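Alpha-galactosidase (Lactobacillus brevis, PDB 3MI6) probably hydrolyses terminal, non-reducing alpha-D-galactose residues from alpha-galactosides such as galactose oligosaccharides, galactomannans and galactolipids, as a glycoside hydrolase of family 36. Local coordinates at residues D[8-12]-D[22-26]; D[333-339]-D[602-608]; D[229-235]-D[258-262]. One frame throughout, in Å; residues are numbered along the deposited sequence.

Contact 1 (D[8-12]-D[22-26])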
loop_
_atom_site.group_PDB
_atom_site.type_symbol
_atom_site.label_atom_id
_atom_site.label_comp_id
_atom_site.label_asym_id
_atom_site.label_seq_id
_atom_site.Cartn_x
_atom_site.Cartn_y
_atom_site.Cartn_z
ATOM N N ALA D 8 -16.538 -11.204 -45.469
ATOM C CA ALA D 8 -15.336 -11.256 -46.279
ATOM C C ALA D 8 -14.086 -11.558 -45.451
ATOM O O ALA D 8 -13.123 -12.127 -45.961
ATOM C CB ALA D 8 -15.172 -9.950 -47.027
ATOM N N ASN D 9 -14.103 -11.165 -44.179
ATOM C CA ASN D 9 -12.978 -11.407 -43.270
ATOM C C ASN D 9 -13.353 -12.207 -42.033
ATOM O O ASN D 9 -12.494 -12.521 -41.203
ATOM C CB ASN D 9 -12.344 -10.097 -42.821
ATOM C CG ASN D 9 -11.659 -9.386 -43.936
ATOM O OD1 ASN D 9 -10.483 -9.618 -44.200
ATOM N ND2 ASN D 9 -12.389 -8.508 -44.610
ATOM N N LEU D 10 -14.634 -12.522 -41.909
ATOM C CA LEU D 10 -15.111 -13.296 -40.775
ATOM C C LEU D 10 -14.729 -12.585 -39.471
ATOM O O LEU D 10 -14.242 -13.191 -38.505
ATOM C CB LEU D 10 -14.590 -14.740 -40.833
ATOM C CG LEU D 10 -15.003 -15.576 -42.058
ATOM C CD1 LEU D 10 -14.450 -16.990 -41.975
ATOM C CD2 LEU D 10 -16.499 -15.612 -42.201
ATOM N N THR D 11 -14.961 -11.276 -39.483
ATOM C CA THR D 11 -14.817 -10.435 -38.317
ATOM C C THR D 11 -16.179 -10.206 -37.671
ATOM O O THR D 11 -17.063 -9.573 -38.248
ATOM C CB THR D 11 -14.241 -9.088 -38.694
ATOM O OG1 THR D 11 -12.999 -9.283 -39.372
ATOM C CG2 THR D 11 -14.013 -8.266 -37.457
ATOM N N PHE D 12 -16.335 -10.734 -36.466
ATOM C CA PHE D 12 -17.547 -10.582 -35.696
ATOM C C PHE D 12 -17.314 -9.538 -34.639
ATOM O O PHE D 12 -16.338 -9.596 -33.892
ATOM C CB PHE D 12 -17.922 -11.915 -35.066
ATOM C CG PHE D 12 -18.051 -13.012 -36.067
ATOM C CD1 PHE D 12 -19.282 -13.315 -36.622
ATOM C CD2 PHE D 12 -16.932 -13.702 -36.500
ATOM C CE1 PHE D 12 -19.397 -14.305 -37.562
ATOM C CE2 PHE D 12 -17.044 -14.693 -37.439
ATOM C CZ PHE D 12 -18.279 -14.998 -37.971
ATOM N N ILE D 22 -15.141 -7.721 -29.899
ATOM C CA ILE D 22 -14.776 -8.024 -31.272
ATOM C C ILE D 22 -13.877 -9.258 -31.341
ATOM O O ILE D 22 -12.869 -9.338 -30.625
ATOM C CB ILE D 22 -13.990 -6.867 -31.910
ATOM C CG1 ILE D 22 -14.708 -5.533 -31.717
ATOM C CG2 ILE D 22 -13.730 -7.131 -33.381
ATOM C CD1 ILE D 22 -13.815 -4.315 -32.055
ATOM N N PHE D 23 -14.228 -10.211 -32.207
ATOM C CA PHE D 23 -13.317 -11.312 -32.519
ATOM C C PHE D 23 -13.279 -11.661 -34.004
ATOM O O PHE D 23 -14.107 -11.186 -34.777
ATOM C CB PHE D 23 -13.610 -12.556 -31.673
ATOM C CG PHE D 23 -14.973 -13.165 -31.901
ATOM C CD1 PHE D 23 -16.098 -12.624 -31.301
ATOM C CD2 PHE D 23 -15.115 -14.309 -32.677
ATOM C CE1 PHE D 23 -17.340 -13.193 -31.483
ATOM C CE2 PHE D 23 -16.368 -14.888 -32.869
ATOM C CZ PHE D 23 -17.480 -14.328 -32.269
ATOM N N GLN D 24 -12.321 -12.504 -34.385
ATOM C CA GLN D 24 -12.068 -12.816 -35.785
ATOM C C GLN D 24 -11.676 -14.276 -35.996
ATOM O O GLN D 24 -10.889 -14.837 -35.229
ATOM C CB GLN D 24 -10.961 -11.911 -36.322
ATOM C CG GLN D 24 -10.724 -12.024 -37.815
ATOM C CD GLN D 24 -9.646 -11.059 -38.314
ATOM O OE1 GLN D 24 -8.662 -10.780 -37.614
ATOM N NE2 GLN D 24 -9.824 -10.555 -39.535
ATOM N N ILE D 25 -12.227 -14.895 -37.040
ATOM C CA ILE D 25 -11.783 -16.226 -37.439
ATOM C C ILE D 25 -10.409 -16.102 -38.072
ATOM O O ILE D 25 -10.154 -15.204 -38.879
ATOM C CB ILE D 25 -12.750 -16.896 -38.414
ATOM C CG1 ILE D 25 -14.120 -17.056 -37.763
ATOM C CG2 ILE D 25 -12.231 -18.255 -38.806
ATOM C CD1 ILE D 25 -14.084 -17.851 -36.470
HETATM N N MSE D 26 -9.518 -17.007 -37.706
HETATM C CA MSE D 26 -8.122 -16.835 -38.057
HETATM C C MSE D 26 -7.550 -17.863 -39.033
HETATM O O MSE D 26 -8.183 -18.873 -39.368
HETATM C CB MSE D 26 -7.291 -16.814 -36.785
HETATM C CG MSE D 26 -7.710 -15.718 -35.822
HETATM SE SE MSE D 26 -6.203 -15.296 -34.684
HETATM C CE MSE D 26 -5.897 -17.047 -33.846
#

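Contact 2 (D[333-339]-D[602-608])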
loop_
_atom_site.group_PDB
_atom_site.type_symbol
_atom_site.label_atom_id
_atom_site.label_comp_id
_atom_site.label_asym_id
_atom_site.label_seq_id
_atom_site.Cartn_x
_atom_site.Cartn_y
_atom_site.Cartn_z
ATOM N N LEU D 333 -43.654 -10.355 5.215
ATOM C CA LEU D 333 -44.001 -11.641 5.788
ATOM C C LEU D 333 -43.553 -11.754 7.231
ATOM O O LEU D 333 -42.741 -10.962 7.702
ATOM C CB LEU D 333 -43.373 -12.762 4.978
ATOM C CG LEU D 333 -41.845 -12.828 4.966
ATOM C CD1 LEU D 333 -41.295 -13.490 6.218
ATOM C CD2 LEU D 333 -41.376 -13.580 3.736
ATOM N N ILE D 334 -44.095 -12.739 7.934
ATOM C CA ILE D 334 -43.563 -13.120 9.230
ATOM C C ILE D 334 -43.304 -14.630 9.248
ATOM O O ILE D 334 -44.060 -15.395 8.685
ATOM C CB ILE D 334 -44.476 -12.686 10.381
ATOM C CG1 ILE D 334 -43.895 -13.168 11.711
ATOM C CG2 ILE D 334 -45.882 -13.212 10.181
ATOM C CD1 ILE D 334 -44.505 -12.514 12.906
ATOM N N ASN D 335 -42.208 -15.035 9.878
ATOM C CA ASN D 335 -41.739 -16.414 9.877
ATOM C C ASN D 335 -41.485 -16.824 11.327
ATOM O O ASN D 335 -40.820 -16.085 12.070
ATOM C CB ASN D 335 -40.453 -16.487 9.041
ATOM C CG ASN D 335 -39.901 -17.899 8.894
ATOM O OD1 ASN D 335 -40.032 -18.739 9.790
ATOM N ND2 ASN D 335 -39.255 -18.157 7.760
ATOM N N ASN D 336 -42.019 -17.982 11.733
ATOM C CA ASN D 336 -41.929 -18.436 13.134
ATOM C C ASN D 336 -40.635 -19.168 13.544
ATOM O O ASN D 336 -40.524 -19.650 14.669
ATOM C CB ASN D 336 -43.119 -19.320 13.484
ATOM C CG ASN D 336 -43.100 -20.631 12.733
ATOM O OD1 ASN D 336 -43.126 -20.643 11.508
ATOM N ND2 ASN D 336 -43.048 -21.742 13.462
ATOM N N TRP D 337 -39.665 -19.234 12.634
ATOM C CA TRP D 337 -38.411 -19.951 12.869
ATOM C C TRP D 337 -37.666 -19.489 14.133
ATOM O O TRP D 337 -37.681 -20.197 15.139
ATOM C CB TRP D 337 -37.509 -19.922 11.615
ATOM C CG TRP D 337 -36.098 -20.473 11.822
ATOM C CD1 TRP D 337 -34.926 -19.830 11.559
ATOM C CD2 TRP D 337 -35.732 -21.762 12.346
ATOM N NE1 TRP D 337 -33.857 -20.631 11.880
ATOM C CE2 TRP D 337 -34.323 -21.822 12.361
ATOM C CE3 TRP D 337 -36.459 -22.866 12.805
ATOM C CZ2 TRP D 337 -33.626 -22.937 12.804
ATOM C CZ3 TRP D 337 -35.766 -23.976 13.248
ATOM C CH2 TRP D 337 -34.359 -24.002 13.243
ATOM N N GLU D 338 -37.022 -18.317 14.085
ATOM C CA GLU D 338 -36.286 -17.769 15.243
ATOM C C GLU D 338 -37.225 -17.360 16.398
ATOM O O GLU D 338 -36.776 -16.957 17.484
ATOM C CB GLU D 338 -35.407 -16.568 14.836
ATOM C CG GLU D 338 -34.239 -16.870 13.875
ATOM C CD GLU D 338 -33.332 -15.637 13.626
ATOM O OE1 GLU D 338 -32.982 -14.943 14.618
ATOM O OE2 GLU D 338 -32.968 -15.369 12.446
ATOM N N ALA D 339 -38.528 -17.475 16.150
ATOM C CA ALA D 339 -39.544 -17.104 17.121
ATOM C C ALA D 339 -39.920 -18.257 18.035
ATOM O O ALA D 339 -40.141 -18.056 19.223
ATOM C CB ALA D 339 -40.774 -16.582 16.408
ATOM N N LEU D 602 -38.513 -6.903 3.086
ATOM C CA LEU D 602 -38.754 -6.852 4.529
ATOM C C LEU D 602 -39.616 -8.003 5.025
ATOM O O LEU D 602 -40.548 -8.435 4.351
ATOM C CB LEU D 602 -39.383 -5.501 4.929
ATOM C CG LEU D 602 -39.634 -5.287 6.422
ATOM C CD1 LEU D 602 -38.324 -5.293 7.174
ATOM C CD2 LEU D 602 -40.404 -3.996 6.686
ATOM N N GLY D 603 -39.283 -8.494 6.211
ATOM C CA GLY D 603 -39.925 -9.656 6.793
ATOM C C GLY D 603 -39.628 -9.651 8.275
ATOM O O GLY D 603 -38.712 -8.963 8.712
ATOM N N TYR D 604 -40.415 -10.377 9.055
ATOM C CA TYR D 604 -40.219 -10.410 10.498
ATOM C C TYR D 604 -40.081 -11.829 10.968
ATOM O O TYR D 604 -40.809 -12.702 10.520
ATOM C CB TYR D 604 -41.349 -9.683 11.238
ATOM C CG TYR D 604 -41.269 -8.204 11.044
ATOM C CD1 TYR D 604 -40.681 -7.391 12.002
ATOM C CD2 TYR D 604 -41.728 -7.623 9.874
ATOM C CE1 TYR D 604 -40.570 -6.009 11.809
ATOM C CE2 TYR D 604 -41.625 -6.258 9.666
ATOM C CZ TYR D 604 -41.047 -5.455 10.637
ATOM O OH TYR D 604 -40.950 -4.109 10.427
ATOM N N GLU D 605 -39.135 -12.060 11.864
ATOM C CA GLU D 605 -38.812 -13.412 12.296
ATOM C C GLU D 605 -38.660 -13.437 13.807
ATOM O O GLU D 605 -37.705 -14.008 14.337
ATOM C CB GLU D 605 -37.529 -13.895 11.607
ATOM C CG GLU D 605 -37.364 -15.414 11.605
ATOM C CD GLU D 605 -36.311 -15.906 10.608
ATOM O OE1 GLU D 605 -36.179 -15.315 9.510
ATOM O OE2 GLU D 605 -35.621 -16.898 10.920
ATOM N N LEU D 606 -39.597 -12.789 14.496
ATOM C CA LEU D 606 -39.568 -12.740 15.951
ATOM C C LEU D 606 -40.934 -12.977 16.577
ATOM O O LEU D 606 -41.964 -12.774 15.940
ATOM C CB LEU D 606 -38.947 -11.434 16.459
ATOM C CG LEU D 606 -39.622 -10.065 16.523
ATOM C CD1 LEU D 606 -38.548 -9.067 16.881
ATOM C CD2 LEU D 606 -40.248 -9.679 15.229
ATOM N N ASP D 607 -40.931 -13.437 17.824
ATOM C CA ASP D 607 -42.167 -13.734 18.517
ATOM C C ASP D 607 -42.839 -12.443 18.943
ATOM O O ASP D 607 -42.617 -11.964 20.053
ATOM C CB ASP D 607 -41.892 -14.596 19.738
ATOM C CG ASP D 607 -43.148 -15.188 20.309
ATOM O OD1 ASP D 607 -44.235 -14.811 19.825
ATOM O OD2 ASP D 607 -43.055 -16.038 21.220
ATOM N N ILE D 608 -43.654 -11.876 18.061
ATOM C CA ILE D 608 -44.310 -10.599 18.336
ATOM C C ILE D 608 -45.398 -10.709 19.407
ATOM O O ILE D 608 -45.856 -9.693 19.930
ATOM C CB ILE D 608 -44.893 -9.970 17.061
ATOM C CG1 ILE D 608 -45.819 -10.950 16.353
ATOM C CG2 ILE D 608 -43.791 -9.562 16.120
ATOM C CD1 ILE D 608 -46.356 -10.417 15.065
#

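Contact 3 (D[229-235]-D[258-262])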
loop_
_atom_site.group_PDB
_atom_site.type_symbol
_atom_site.label_atom_id
_atom_site.label_comp_id
_atom_site.label_asym_id
_atom_site.label_seq_id
_atom_site.Cartn_x
_atom_site.Cartn_y
_atom_site.Cartn_z
ATOM N N GLN D 229 -17.788 -19.060 -1.655
ATOM C CA GLN D 229 -17.405 -18.232 -2.804
ATOM C C GLN D 229 -18.603 -18.074 -3.720
ATOM O O GLN D 229 -19.257 -19.054 -4.040
ATOM C CB GLN D 229 -16.279 -18.884 -3.611
ATOM C CG GLN D 229 -15.059 -19.316 -2.804
ATOM C CD GLN D 229 -14.170 -18.156 -2.383
ATOM O OE1 GLN D 229 -14.442 -16.990 -2.697
ATOM N NE2 GLN D 229 -13.080 -18.478 -1.679
ATOM N N ASN D 230 -18.891 -16.848 -4.141
ATOM C CA ASN D 230 -19.965 -16.607 -5.100
ATOM C C ASN D 230 -19.446 -16.559 -6.525
ATOM O O ASN D 230 -18.311 -16.135 -6.751
ATOM C CB ASN D 230 -20.674 -15.289 -4.802
ATOM C CG ASN D 230 -21.960 -15.162 -5.558
ATOM O OD1 ASN D 230 -23.017 -15.532 -5.057
ATOM N ND2 ASN D 230 -21.881 -14.687 -6.789
ATOM N N PRO D 231 -20.280 -16.980 -7.495
ATOM C CA PRO D 231 -19.897 -17.009 -8.915
ATOM C C PRO D 231 -19.618 -15.634 -9.513
ATOM O O PRO D 231 -18.970 -15.564 -10.550
ATOM C CB PRO D 231 -21.123 -17.625 -9.598
ATOM C CG PRO D 231 -21.786 -18.427 -8.533
ATOM C CD PRO D 231 -21.568 -17.660 -7.262
ATOM N N PHE D 232 -20.098 -14.566 -8.889
ATOM C CA PHE D 232 -19.879 -13.218 -9.424
ATOM C C PHE D 232 -18.533 -12.581 -9.059
ATOM O O PHE D 232 -18.120 -12.585 -7.901
ATOM C CB PHE D 232 -20.985 -12.270 -8.980
ATOM C CG PHE D 232 -20.725 -10.864 -9.357
ATOM C CD1 PHE D 232 -20.799 -10.473 -10.688
ATOM C CD2 PHE D 232 -20.364 -9.931 -8.400
ATOM C CE1 PHE D 232 -20.535 -9.158 -11.059
ATOM C CE2 PHE D 232 -20.108 -8.610 -8.752
ATOM C CZ PHE D 232 -20.192 -8.217 -10.086
HETATM N N MSE D 233 -17.862 -11.994 -10.037
HETATM C CA MSE D 233 -16.567 -11.376 -9.772
HETATM C C MSE D 233 -16.377 -10.184 -10.678
HETATM O O MSE D 233 -17.126 -10.020 -11.640
HETATM C CB MSE D 233 -15.451 -12.371 -10.038
HETATM C CG MSE D 233 -15.397 -12.825 -11.474
HETATM SE SE MSE D 233 -13.859 -13.950 -11.875
HETATM C CE MSE D 233 -12.585 -12.583 -12.398
HETATM N N MSE D 234 -15.368 -9.366 -10.383
HETATM C CA MSE D 234 -15.071 -8.198 -11.204
HETATM C C MSE D 234 -13.592 -8.091 -11.481
HETATM O O MSE D 234 -12.771 -8.572 -10.687
HETATM C CB MSE D 234 -15.562 -6.929 -10.531
HETATM C CG MSE D 234 -17.051 -6.940 -10.292
HETATM SE SE MSE D 234 -17.778 -5.296 -9.533
HETATM C CE MSE D 234 -16.882 -5.384 -7.802
ATOM N N LEU D 235 -13.255 -7.503 -12.630
ATOM C CA LEU D 235 -11.893 -7.048 -12.881
ATOM C C LEU D 235 -11.927 -5.537 -12.952
ATOM O O LEU D 235 -12.436 -4.972 -13.928
ATOM C CB LEU D 235 -11.353 -7.571 -14.204
ATOM C CG LEU D 235 -10.769 -8.971 -14.358
ATOM C CD1 LEU D 235 -9.925 -8.984 -15.621
ATOM C CD2 LEU D 235 -9.930 -9.345 -13.160
ATOM N N PHE D 258 -18.895 -24.405 -9.575
ATOM C CA PHE D 258 -18.390 -23.434 -10.539
ATOM C C PHE D 258 -16.894 -23.157 -10.414
ATOM O O PHE D 258 -16.276 -23.458 -9.391
ATOM C CB PHE D 258 -19.174 -22.130 -10.446
ATOM C CG PHE D 258 -18.789 -21.280 -9.285
ATOM C CD1 PHE D 258 -19.407 -21.440 -8.058
ATOM C CD2 PHE D 258 -17.814 -20.318 -9.410
ATOM C CE1 PHE D 258 -19.067 -20.647 -6.980
ATOM C CE2 PHE D 258 -17.476 -19.527 -8.336
ATOM C CZ PHE D 258 -18.109 -19.696 -7.115
ATOM N N LEU D 259 -16.328 -22.582 -11.473
ATOM C CA LEU D 259 -14.964 -22.033 -11.454
ATOM C C LEU D 259 -14.905 -20.602 -12.026
ATOM O O LEU D 259 -15.450 -20.317 -13.074
ATOM C CB LEU D 259 -13.996 -22.952 -12.211
ATOM C CG LEU D 259 -12.613 -22.387 -12.528
ATOM C CD1 LEU D 259 -11.739 -22.461 -11.311
ATOM C CD2 LEU D 259 -11.979 -23.158 -13.666
ATOM N N ASP D 260 -14.253 -19.712 -11.299
ATOM C CA ASP D 260 -13.953 -18.361 -11.758
ATOM C C ASP D 260 -12.457 -18.243 -11.714
ATOM O O ASP D 260 -11.872 -18.206 -10.640
ATOM C CB ASP D 260 -14.534 -17.327 -10.809
ATOM C CG ASP D 260 -15.978 -17.019 -11.095
ATOM O OD1 ASP D 260 -16.591 -17.662 -11.979
ATOM O OD2 ASP D 260 -16.510 -16.114 -10.426
ATOM N N ALA D 261 -11.826 -18.198 -12.873
ATOM C CA ALA D 261 -10.385 -18.328 -12.905
ATOM C C ALA D 261 -9.762 -17.263 -13.764
ATOM O O ALA D 261 -10.222 -16.982 -14.871
ATOM C CB ALA D 261 -9.975 -19.714 -13.368
ATOM N N ILE D 262 -8.708 -16.662 -13.238
ATOM C CA ILE D 262 -7.989 -15.627 -13.946
ATOM C C ILE D 262 -6.515 -15.938 -13.929
ATOM O O ILE D 262 -5.906 -16.041 -12.862
ATOM C CB ILE D 262 -8.158 -14.307 -13.275
ATOM C CG1 ILE D 262 -9.617 -13.972 -13.224
ATOM C CG2 ILE D 262 -7.469 -13.248 -14.062
ATOM C CD1 ILE D 262 -9.845 -12.541 -13.611
#

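Contact 1 (D[8-12]-D[22-26])
F12 and F23 sit side by side on one face of an antiparallel ladder. They take different chi1 wells, m for F12 and p for F23, and the F23 ring comes under F12 CB, which lies 3.9 Å from the F23 centroid (CH-pi). The near-parallel rings (19°) are slid apart with little overlap. I25, in the mm rotamer, brings CG1 to 3.8 Å from F12 CE2 at the ring edge. These bulky apolar groups suit a face that packs on L134 and F138 of strand 132-140. The framework is the hairpin of strands 11-15 and 19-25, in which F12 and F23 are a hydrogen-bonded pair, F12 N to F23 O and F23 N to F12 O both 2.8 Å. L10 and T11 both face N6 in a G1 beta bulge, L10 in the left-handed region (phi 57°); on the other side L10 O accepts from I25 N at 3.0 Å. T11 and Q24 take the opposite face: the T11 hydroxyl is hydrogen-bonded to P44 O, and partly exposed Q24 can extend its amide.

Contact 2 (D[333-339]-D[602-608])
Strand 333-335 and the weakly bonded strand 602-604 run in parallel sense, 37° apart (signed crossing angle -37°), their axes approaching to 4.5 Å. The pairing rests on I334 with Y604: two backbone hydrogen bonds of 2.8 Å, Y604 N to L333 O and N335 N to Y604 O, clasp Y604 between alternate residues of its neighbour, the usual parallel pattern. Beyond them the chains stay close: E605 CA lies 3.4 Å from N335 O, and A339, in the helix that follows, reaches D607. A small methyl suits that spot, since A339 CB is 3.5 Å from D607 N. I334, an apolar beta-branched residue, points to the same side of the sheet as Y604 and extends CD1 to 3.5 Å from I608 CD1, in a layer backed by helix 346-358. N335 caps the start of the helix, its OD1 accepting from W337 N at 2.9 Å, while ND2 is hydrogen-bonded to D367. E605 stretches across, its OE2 3.1 Å from W337 CD1 at the indole edge. The like-charged E338 OE2 and E605 OE2 stand only 3.4 Å apart; E605 binds H575 through its other oxygen, OE1, while E338 OE2 is bonded to T551 OG1. This is the seam of a (beta/alpha)8 (TIM) barrel, where the first and last strands join to close the cylinder, and N335 lies beside D367 and K477, both predicted to bind substrate.

Contact 3 (D[229-235]-D[258-262])
The ring of F258 is the main bump here, filling a hollow formed by the bend at Q229, N230 and P231. P231 CA lies over one ring face, 3.8 Å from the centroid in a CH-pi contact, and Q229 O meets the rim at 3.3 Å from F258 CZ. A flat aromatic suits such a slot, walled by the rigid proline. Next along, D260 pushes its carboxylate up to the P231 carbonyl, OD2 only 2.5 Å from P231 O, so the acid is probably protonated. The selenomethionine M233 settles beside it, SE 3.6 Å from D260 CB, and I262 packs at the far end beside L235. Strands 233-235 and 258-262 run at 13° with axes 9.5 Å apart, packed face to face. They belong to different antiparallel sheets of a beta sandwich, consistent with the galactose-mutarotase-like N-terminal domain: strand 233-236 lies between 192-197 and 247-252, strand 258-264 between 214-219 and 270-274, whose I272 touches M233, L235 and I262.

In the fold
The three contacts represent three ways of joining strands. Contact 1 binds neighbours within one small sheet, contact 2 closes a parallel barrel between strands far apart in sequence, and contact 3 packs two sheets together through side chains. Burial follows place: contact 1 is partly buried, its centre about 33 Å from the chain's centre, whereas contact 2 is largely buried and contact 3 wholly so. They share no strands, and the centres of contacts 1 and 2 lie about 57 Å apart. Only contact 2 adjoins the predicted substrate site, and its polar and charged side chains, such as N335, E338 and E605, are consistent with that; apolar packing dominates contact 3 and the aromatic face of contact 1.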